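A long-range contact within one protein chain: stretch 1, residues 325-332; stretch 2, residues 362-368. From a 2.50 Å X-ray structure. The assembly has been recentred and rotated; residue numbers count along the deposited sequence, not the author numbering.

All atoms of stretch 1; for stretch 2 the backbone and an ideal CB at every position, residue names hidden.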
# COMPACT_ATOMS: atom_id res chain seq x y z
N LEU A 325 -16.15 -10.39 -10.61
CA LEU A 325 -16.27 -8.95 -10.69
C LEU A 325 -15.00 -8.36 -11.29
O LEU A 325 -13.92 -8.56 -10.72
CB LEU A 325 -16.50 -8.36 -9.30
CG LEU A 325 -16.60 -6.83 -9.19
CD1 LEU A 325 -17.88 -6.33 -9.85
CD2 LEU A 325 -16.54 -6.40 -7.74
N PRO A 326 -15.07 -7.66 -12.42
CA PRO A 326 -13.84 -7.07 -12.98
C PRO A 326 -13.37 -5.90 -12.14
O PRO A 326 -14.17 -5.12 -11.61
CB PRO A 326 -14.26 -6.63 -14.38
CG PRO A 326 -15.73 -6.42 -14.28
CD PRO A 326 -16.23 -7.43 -13.30
N ILE A 327 -12.05 -5.78 -12.01
CA ILE A 327 -11.45 -4.74 -11.17
C ILE A 327 -12.04 -3.37 -11.51
O ILE A 327 -12.43 -2.61 -10.62
CB ILE A 327 -9.92 -4.74 -11.33
CG1 ILE A 327 -9.31 -5.99 -10.68
CG2 ILE A 327 -9.29 -3.47 -10.75
CD1 ILE A 327 -9.41 -6.02 -9.16
N LYS A 328 -12.12 -3.05 -12.80
CA LYS A 328 -12.52 -1.71 -13.21
C LYS A 328 -13.91 -1.35 -12.70
O LYS A 328 -14.22 -0.16 -12.54
CB LYS A 328 -12.45 -1.57 -14.73
CG LYS A 328 -13.20 -2.64 -15.51
CD LYS A 328 -12.98 -2.47 -17.01
CE LYS A 328 -13.68 -3.56 -17.82
NZ LYS A 328 -13.06 -4.90 -17.63
N PHE A 329 -14.76 -2.34 -12.44
CA PHE A 329 -16.09 -2.08 -11.90
C PHE A 329 -16.11 -2.03 -10.37
O PHE A 329 -17.16 -1.72 -9.80
CB PHE A 329 -17.09 -3.14 -12.38
CG PHE A 329 -17.34 -3.13 -13.86
CD1 PHE A 329 -16.82 -2.13 -14.68
CD2 PHE A 329 -18.12 -4.12 -14.44
CE1 PHE A 329 -17.07 -2.14 -16.04
CE2 PHE A 329 -18.36 -4.13 -15.80
CZ PHE A 329 -17.84 -3.13 -16.60
N SER A 330 -15.00 -2.32 -9.71
CA SER A 330 -14.97 -2.41 -8.25
C SER A 330 -14.33 -1.20 -7.59
O SER A 330 -14.24 -1.17 -6.35
CB SER A 330 -14.23 -3.68 -7.82
OG SER A 330 -12.83 -3.56 -8.05
N TYR A 331 -13.88 -0.21 -8.35
CA TYR A 331 -13.24 0.97 -7.77
C TYR A 331 -14.26 1.76 -6.98
O TYR A 331 -15.22 2.31 -7.55
CB TYR A 331 -12.62 1.83 -8.87
CG TYR A 331 -11.47 1.18 -9.61
CD1 TYR A 331 -10.58 0.33 -8.96
CD2 TYR A 331 -11.27 1.42 -10.96
CE1 TYR A 331 -9.52 -0.26 -9.64
CE2 TYR A 331 -10.22 0.84 -11.65
CZ TYR A 331 -9.35 -0.00 -10.98
OH TYR A 331 -8.31 -0.59 -11.67
N PHE A 332 -14.07 1.84 -5.66
CA PHE A 332 -14.95 2.61 -4.78
C PHE A 332 -16.41 2.21 -4.99
O PHE A 332 -17.28 3.05 -5.24
CB PHE A 332 -14.74 4.11 -4.99
CG PHE A 332 -13.35 4.57 -4.68
CD1 PHE A 332 -13.03 5.10 -3.45
CD2 PHE A 332 -12.34 4.45 -5.63
CE1 PHE A 332 -11.74 5.51 -3.16
CE2 PHE A 332 -11.06 4.86 -5.35
CZ PHE A 332 -10.76 5.40 -4.11
N UNK A 362 -4.91 -3.82 -17.90
CA UNK A 362 -5.51 -2.62 -18.46
C UNK A 362 -6.60 -2.04 -17.57
O UNK A 362 -6.97 -0.87 -17.75
CB UNK A 362 -6.08 -2.92 -19.85
N UNK A 363 -7.12 -2.81 -16.61
CA UNK A 363 -8.05 -2.25 -15.64
C UNK A 363 -7.40 -1.12 -14.85
O UNK A 363 -8.07 -0.16 -14.48
CB UNK A 363 -8.55 -3.34 -14.69
N UNK A 364 -6.10 -1.23 -14.59
CA UNK A 364 -5.35 -0.19 -13.90
C UNK A 364 -4.67 0.78 -14.86
O UNK A 364 -4.61 1.98 -14.59
CB UNK A 364 -4.30 -0.83 -12.99
N UNK A 365 -4.15 0.27 -15.98
CA UNK A 365 -3.36 1.11 -16.88
C UNK A 365 -4.22 1.91 -17.84
O UNK A 365 -3.81 2.99 -18.28
CB UNK A 365 -2.38 0.25 -17.68
N UNK A 366 -5.41 1.41 -18.19
CA UNK A 366 -6.29 2.07 -19.15
C UNK A 366 -7.71 2.16 -18.60
O UNK A 366 -8.67 1.72 -19.22
CB UNK A 366 -6.28 1.32 -20.49
N UNK A 367 -7.85 2.74 -17.41
CA UNK A 367 -9.17 2.96 -16.83
C UNK A 367 -9.76 4.25 -17.39
O UNK A 367 -9.11 5.30 -17.38
CB UNK A 367 -9.09 3.02 -15.30
N UNK A 368 -11.00 4.17 -17.86
CA UNK A 368 -11.68 5.30 -18.49
C UNK A 368 -12.89 5.71 -17.68
O UNK A 368 -13.57 4.87 -17.08
CB UNK A 368 -12.10 4.95 -19.92

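Position 362 opens the second stretch in helical conformation (phi/psi -76/-17°), and no atom of residues 325-332 lies within 5.5 Å of its ideal CB. Stretch 1 therefore sets no preference. The deposited residue is Ser 362, whose side chain makes no contact here; its carbonyl O accepts a backbone hydrogen bond from N of residue 366, 2.8 Å away.

Position 363 faces the first stretch squarely. Its ideal CB points toward it, 3.9 Å from Ile 327 CB and 4.1 Å from both Lys 328 N and Tyr 331 OH. A free backbone NH and a lysine ammonium lie on the same side, so a short acceptor, preferably an anionic one, would suit. Asp fits best; Asn could accept the NH bond but lacks the charge to pair with the lysine. The residue is Asp 363. With chi1 at -61° (m), it brings OD2 to 3.3 Å from Lys 328 N, a hydrogen bond with an angle of 151° at the hydrogen, while Lys 328 NZ forms a salt bridge with the same OD2 at 3.5 Å. The backbone contributes as well: Tyr 331 OH donates a weak hydrogen bond to Asp 363 O at 2.9 Å.

At 364 the CA-to-CB bond runs sideways, yet the ideal CB is 4.2 Å from Tyr 331 OH. A side chain of moderate length could reach the tyrosine ring, and Leu, Ile or Met would be suitable. Leu 364 (chi1 m, chi2 t) brings its end nearer, placing CD2 4.2 Å from Tyr 331 CZ in an apolar contact and 3.2 Å from Tyr 331 OH.

Position 365 points away from stretch 1, which leaves its choice open; it is Arg 365, whose guanidinium is hydrogen-bonded elsewhere in the structure.

Position 366 is the first to leave helical phi/psi (-132/55°), and no atom of stretch 1 lies within 5.5 Å of its ideal CB. Most residues tolerate these angles, and stretch 1 sets no preference; the residue is Asn 366.

Position 367, extended at -83/130°, turns back toward stretch 1, its ideal CB 4.4 Å from Tyr 331 CE2. An aromatic or large aliphatic residue would pack against that ring. Phe 367, with chi1 at 175° (t), offers a ring face to the edge of Tyr 331: the centroids are 5.0 Å apart, the planes 74° to each other, and Tyr 331 CE2 is 3.4 Å from Phe 367 CD1. At the phenylalanine's own edge, Phe 367 CE1 lies 3.6 Å from Lys 328 O.

Position 368 is out of reach and unconstrained by this contact; Leu 368 occupies it.

Stretch 2, residues 362-368: SDLRNFL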
# COMPACT_ATOMS: atom_id res chain seq x y z
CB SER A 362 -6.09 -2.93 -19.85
OG SER A 362 -5.05 -3.20 -20.77
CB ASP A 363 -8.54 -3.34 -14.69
CG ASP A 363 -9.27 -4.45 -15.42
OD1 ASP A 363 -8.61 -5.21 -16.16
OD2 ASP A 363 -10.51 -4.57 -15.25
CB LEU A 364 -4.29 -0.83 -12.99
CG LEU A 364 -4.80 -1.75 -11.88
CD1 LEU A 364 -3.70 -2.70 -11.43
CD2 LEU A 364 -5.29 -0.93 -10.70
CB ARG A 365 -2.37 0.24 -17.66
CG ARG A 365 -1.16 1.01 -18.18
CD ARG A 365 -0.24 0.12 -19.00
NE ARG A 365 -0.82 -0.25 -20.28
CZ ARG A 365 -0.85 0.54 -21.36
NH1 ARG A 365 -0.33 1.76 -21.31
NH2 ARG A 365 -1.41 0.11 -22.48
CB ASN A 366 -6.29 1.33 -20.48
CG ASN A 366 -4.95 1.40 -21.20
OD1 ASN A 366 -4.37 2.48 -21.33
ND2 ASN A 366 -4.47 0.26 -21.65
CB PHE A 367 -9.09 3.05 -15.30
CG PHE A 367 -10.40 3.40 -14.66
CD1 PHE A 367 -11.36 2.43 -14.47
CD2 PHE A 367 -10.67 4.70 -14.26
CE1 PHE A 367 -12.58 2.74 -13.88
CE2 PHE A 367 -11.88 5.02 -13.68
CZ PHE A 367 -12.83 4.04 -13.49
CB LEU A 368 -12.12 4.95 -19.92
CG LEU A 368 -11.01 4.68 -20.94
CD1 LEU A 368 -11.62 4.34 -22.29
CD2 LEU A 368 -10.07 5.86 -21.06
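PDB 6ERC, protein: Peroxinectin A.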